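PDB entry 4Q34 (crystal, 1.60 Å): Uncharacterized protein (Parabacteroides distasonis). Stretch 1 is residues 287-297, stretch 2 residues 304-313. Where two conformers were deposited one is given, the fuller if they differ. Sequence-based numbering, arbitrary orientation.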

# COMPACT_ATOMS: atom_id res chain seq x y z
N HIS A 287 -26.92 16.41 0.45
CA HIS A 287 -26.65 16.38 1.86
C HIS A 287 -27.41 15.17 2.35
O HIS A 287 -28.66 15.12 2.32
CB HIS A 287 -27.15 17.66 2.52
CG HIS A 287 -26.86 17.74 3.99
ND1 HIS A 287 -27.67 18.44 4.85
CD2 HIS A 287 -25.90 17.18 4.75
CE1 HIS A 287 -27.21 18.33 6.09
NE2 HIS A 287 -26.13 17.58 6.05
N LEU A 288 -26.66 14.17 2.81
CA LEU A 288 -27.21 12.84 2.98
C LEU A 288 -28.48 12.80 3.87
O LEU A 288 -29.40 12.09 3.52
CB LEU A 288 -26.12 11.88 3.45
CG LEU A 288 -24.98 11.57 2.45
CD1 LEU A 288 -23.86 10.72 3.08
CD2 LEU A 288 -25.61 10.80 1.32
N PRO A 289 -28.55 13.55 4.96
CA PRO A 289 -29.78 13.46 5.80
C PRO A 289 -31.04 13.88 5.08
O PRO A 289 -32.14 13.37 5.35
CB PRO A 289 -29.50 14.42 6.95
CG PRO A 289 -28.02 14.47 7.04
CD PRO A 289 -27.47 14.25 5.66
N GLU A 290 -30.87 14.79 4.13
CA GLU A 290 -31.99 15.25 3.35
C GLU A 290 -32.47 14.22 2.32
O GLU A 290 -33.56 14.39 1.76
CB GLU A 290 -31.65 16.61 2.74
CG GLU A 290 -31.34 17.68 3.80
CD GLU A 290 -30.82 18.97 3.18
OE1 GLU A 290 -31.34 19.35 2.11
OE2 GLU A 290 -29.90 19.60 3.72
N VAL A 291 -31.73 13.14 2.10
CA VAL A 291 -32.21 12.01 1.26
C VAL A 291 -32.40 10.70 2.08
O VAL A 291 -32.40 9.60 1.52
CB VAL A 291 -31.34 11.76 -0.01
CG1 VAL A 291 -31.35 13.00 -0.89
CG2 VAL A 291 -29.90 11.36 0.33
N GLY A 292 -32.54 10.85 3.39
CA GLY A 292 -32.92 9.75 4.25
C GLY A 292 -31.81 8.98 4.92
O GLY A 292 -32.08 8.00 5.60
N LEU A 293 -30.55 9.41 4.76
CA LEU A 293 -29.42 8.78 5.45
C LEU A 293 -28.89 9.68 6.58
O LEU A 293 -28.42 10.80 6.35
CB LEU A 293 -28.31 8.48 4.44
CG LEU A 293 -28.49 7.32 3.45
CD1 LEU A 293 -29.67 7.50 2.54
CD2 LEU A 293 -27.20 7.15 2.62
N HIS A 294 -28.96 9.20 7.81
CA HIS A 294 -28.64 10.02 8.98
C HIS A 294 -27.41 9.47 9.68
O HIS A 294 -27.21 8.25 9.70
CB HIS A 294 -29.85 10.05 9.92
CG HIS A 294 -31.09 10.57 9.25
ND1 HIS A 294 -31.39 11.91 9.17
CD2 HIS A 294 -32.06 9.92 8.56
CE1 HIS A 294 -32.52 12.07 8.50
NE2 HIS A 294 -32.94 10.88 8.11
N GLY A 295 -26.59 10.36 10.24
CA GLY A 295 -25.49 9.95 11.09
C GLY A 295 -24.14 9.76 10.39
O GLY A 295 -23.20 9.27 11.01
N ASN A 296 -24.06 10.10 9.13
CA ASN A 296 -22.79 9.97 8.46
C ASN A 296 -21.74 10.95 8.95
O ASN A 296 -22.03 12.09 9.32
CB ASN A 296 -22.95 10.05 6.92
CG ASN A 296 -23.59 8.82 6.36
OD1 ASN A 296 -24.81 8.79 6.05
ND2 ASN A 296 -22.80 7.75 6.28
N THR A 297 -20.51 10.43 8.94
CA THR A 297 -19.29 11.12 9.29
C THR A 297 -18.68 11.68 7.99
O THR A 297 -19.27 11.68 6.94
CB THR A 297 -18.30 10.15 10.00
OG1 THR A 297 -17.76 9.23 9.01
CG2 THR A 297 -19.00 9.38 11.12
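Stretch 2 304-313: LNNIEVADLL

Stretch 2 is mostly helix. Leu304 and Asn305 lead into it, Asn305 occupies the N-cap position, and from Asn306 through Leu313 the backbone follows regular helical angles, with bonds such as Val309 N to Asn305 O (3.1 Å) and Ala310 N to Asn306 O (2.8 Å). Stretch 1 is irregular: a short 3-10 segment, Leu288 to Glu290, gives way to a loop. The two run in opposite senses, for the register pairs Val291 with Leu312 (CA to CA 9.4 Å) and Leu293 with Glu308 (CA to CA 7.8 Å), so that the later residues of the loop meet the start of the helix.

The polar part of the contact lies at that start. Asn296 and Asn305 join their carboxamides in a reciprocal pair: Asn305 ND2 donates to Asn296 OD1 at 3.1 Å and nearly linearly (173°), while Asn296 ND2 donates to Asn305 OD1 at 2.8 Å with a more bent angle of 146°. Asparagine suits both places because one amide group offers a donor and an acceptor side by side, and here each amide gives one hydrogen and takes one, in a buried setting. The CA-to-CB bond of Asn305 points toward the loop; that of Asn296 points sideways, yet its amide reaches across. Although Asn305 stands at the N-cap, its side chain makes no capping bond.

The apolar part is built around Leu293, whose CA-to-CB bond points toward the helix. Its CD2 lies 3.8 Å from Leu312 CD1, 3.9 Å from Val309 CG2 and 4.1 Å from Glu308 CB. Glu308, Val309 and Leu312 fall on neighbouring positions of one helical face, since a step of three or four residues makes roughly one turn; a single methyl of Leu293, CD2, can therefore touch all three. For Glu308 this contact uses the aliphatic base of the side chain, which suits an exposed residue, since its carboxylate need not enter the apolar contact. Leu312 is the meeting point farther along: its CD1 also packs 3.6 Å from Leu288 CD2 and 4.1 Å from Val291 CG2, so three apolar side chains of stretch 1 converge on one methyl group.

Stretch 1 holds its own shape through backbone bonds. Leu288 O accepts from Val291 N (2.9 Å) and Leu293 N (3.2 Å), tying the 3-10 segment to the loop that carries Leu293. Gly292 and Gly295 both have positive phi, 95° and 93°, at backbone angles where a CB would be jammed against the preceding carbonyl oxygen; glycine fits these turns for that local reason.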

# COMPACT_ATOMS: atom_id res chain seq x y z
N LEU A 304 -21.25 2.85 8.90
CA LEU A 304 -22.08 1.65 9.09
C LEU A 304 -23.11 1.46 8.02
O LEU A 304 -23.47 0.31 7.74
CB LEU A 304 -22.77 1.66 10.46
CG LEU A 304 -21.81 1.57 11.65
CD1 LEU A 304 -22.60 1.80 12.94
CD2 LEU A 304 -21.10 0.22 11.70
N ASN A 305 -23.59 2.55 7.41
CA ASN A 305 -24.61 2.48 6.35
C ASN A 305 -23.99 2.64 4.96
O ASN A 305 -24.63 3.15 4.04
CB ASN A 305 -25.68 3.58 6.56
CG ASN A 305 -25.10 4.98 6.51
OD1 ASN A 305 -23.89 5.18 6.48
ND2 ASN A 305 -25.98 5.97 6.44
N ASN A 306 -22.74 2.23 4.82
CA ASN A 306 -22.02 2.48 3.57
C ASN A 306 -22.62 1.78 2.35
O ASN A 306 -22.45 2.23 1.22
CB ASN A 306 -20.52 2.24 3.68
CG ASN A 306 -20.14 0.78 3.82
OD1 ASN A 306 -20.90 -0.06 4.25
ND2 ASN A 306 -18.89 0.47 3.44
N ILE A 307 -23.35 0.69 2.59
CA ILE A 307 -24.03 0.04 1.47
C ILE A 307 -25.11 0.97 0.90
O ILE A 307 -25.31 1.09 -0.29
CB ILE A 307 -24.58 -1.36 1.85
CG1 ILE A 307 -23.39 -2.31 2.17
CG2 ILE A 307 -25.47 -1.90 0.73
CD1 ILE A 307 -23.76 -3.66 2.79
N GLU A 308 -25.87 1.61 1.78
CA GLU A 308 -26.87 2.59 1.37
C GLU A 308 -26.18 3.75 0.66
O GLU A 308 -26.71 4.29 -0.30
CB GLU A 308 -27.68 3.10 2.58
CG GLU A 308 -28.41 2.01 3.35
CD GLU A 308 -29.18 2.54 4.55
OE1 GLU A 308 -30.01 3.44 4.38
OE2 GLU A 308 -28.96 2.05 5.67
N VAL A 309 -24.99 4.14 1.14
CA VAL A 309 -24.23 5.24 0.51
C VAL A 309 -23.84 4.78 -0.92
O VAL A 309 -24.01 5.51 -1.89
CB VAL A 309 -23.02 5.61 1.36
CG1 VAL A 309 -22.17 6.66 0.67
CG2 VAL A 309 -23.44 6.15 2.76
N ALA A 310 -23.41 3.53 -1.02
CA ALA A 310 -23.03 2.93 -2.31
C ALA A 310 -24.23 2.87 -3.26
O ALA A 310 -24.11 3.17 -4.43
CB ALA A 310 -22.42 1.55 -2.13
N ASP A 311 -25.42 2.53 -2.74
CA ASP A 311 -26.59 2.48 -3.58
C ASP A 311 -26.93 3.84 -4.24
O ASP A 311 -27.36 3.91 -5.40
CB ASP A 311 -27.83 1.99 -2.80
CG ASP A 311 -27.76 0.51 -2.42
OD1 ASP A 311 -26.96 -0.26 -2.99
OD2 ASP A 311 -28.53 0.11 -1.51
N LEU A 312 -26.72 4.91 -3.47
CA LEU A 312 -26.93 6.27 -3.97
C LEU A 312 -25.98 6.55 -5.10
O LEU A 312 -26.38 7.10 -6.14
CB LEU A 312 -26.70 7.33 -2.89
CG LEU A 312 -27.83 7.58 -1.91
CD1 LEU A 312 -27.26 8.53 -0.87
CD2 LEU A 312 -29.05 8.16 -2.62
N LEU A 313 -24.72 6.20 -4.91
CA LEU A 313 -23.76 6.36 -5.98
C LEU A 313 -24.13 5.50 -7.22
O LEU A 313 -24.07 6.01 -8.36
CB LEU A 313 -22.33 6.06 -5.50
CG LEU A 313 -21.22 6.21 -6.56
CD1 LEU A 313 -21.18 7.57 -7.23
CD2 LEU A 313 -19.89 5.85 -5.92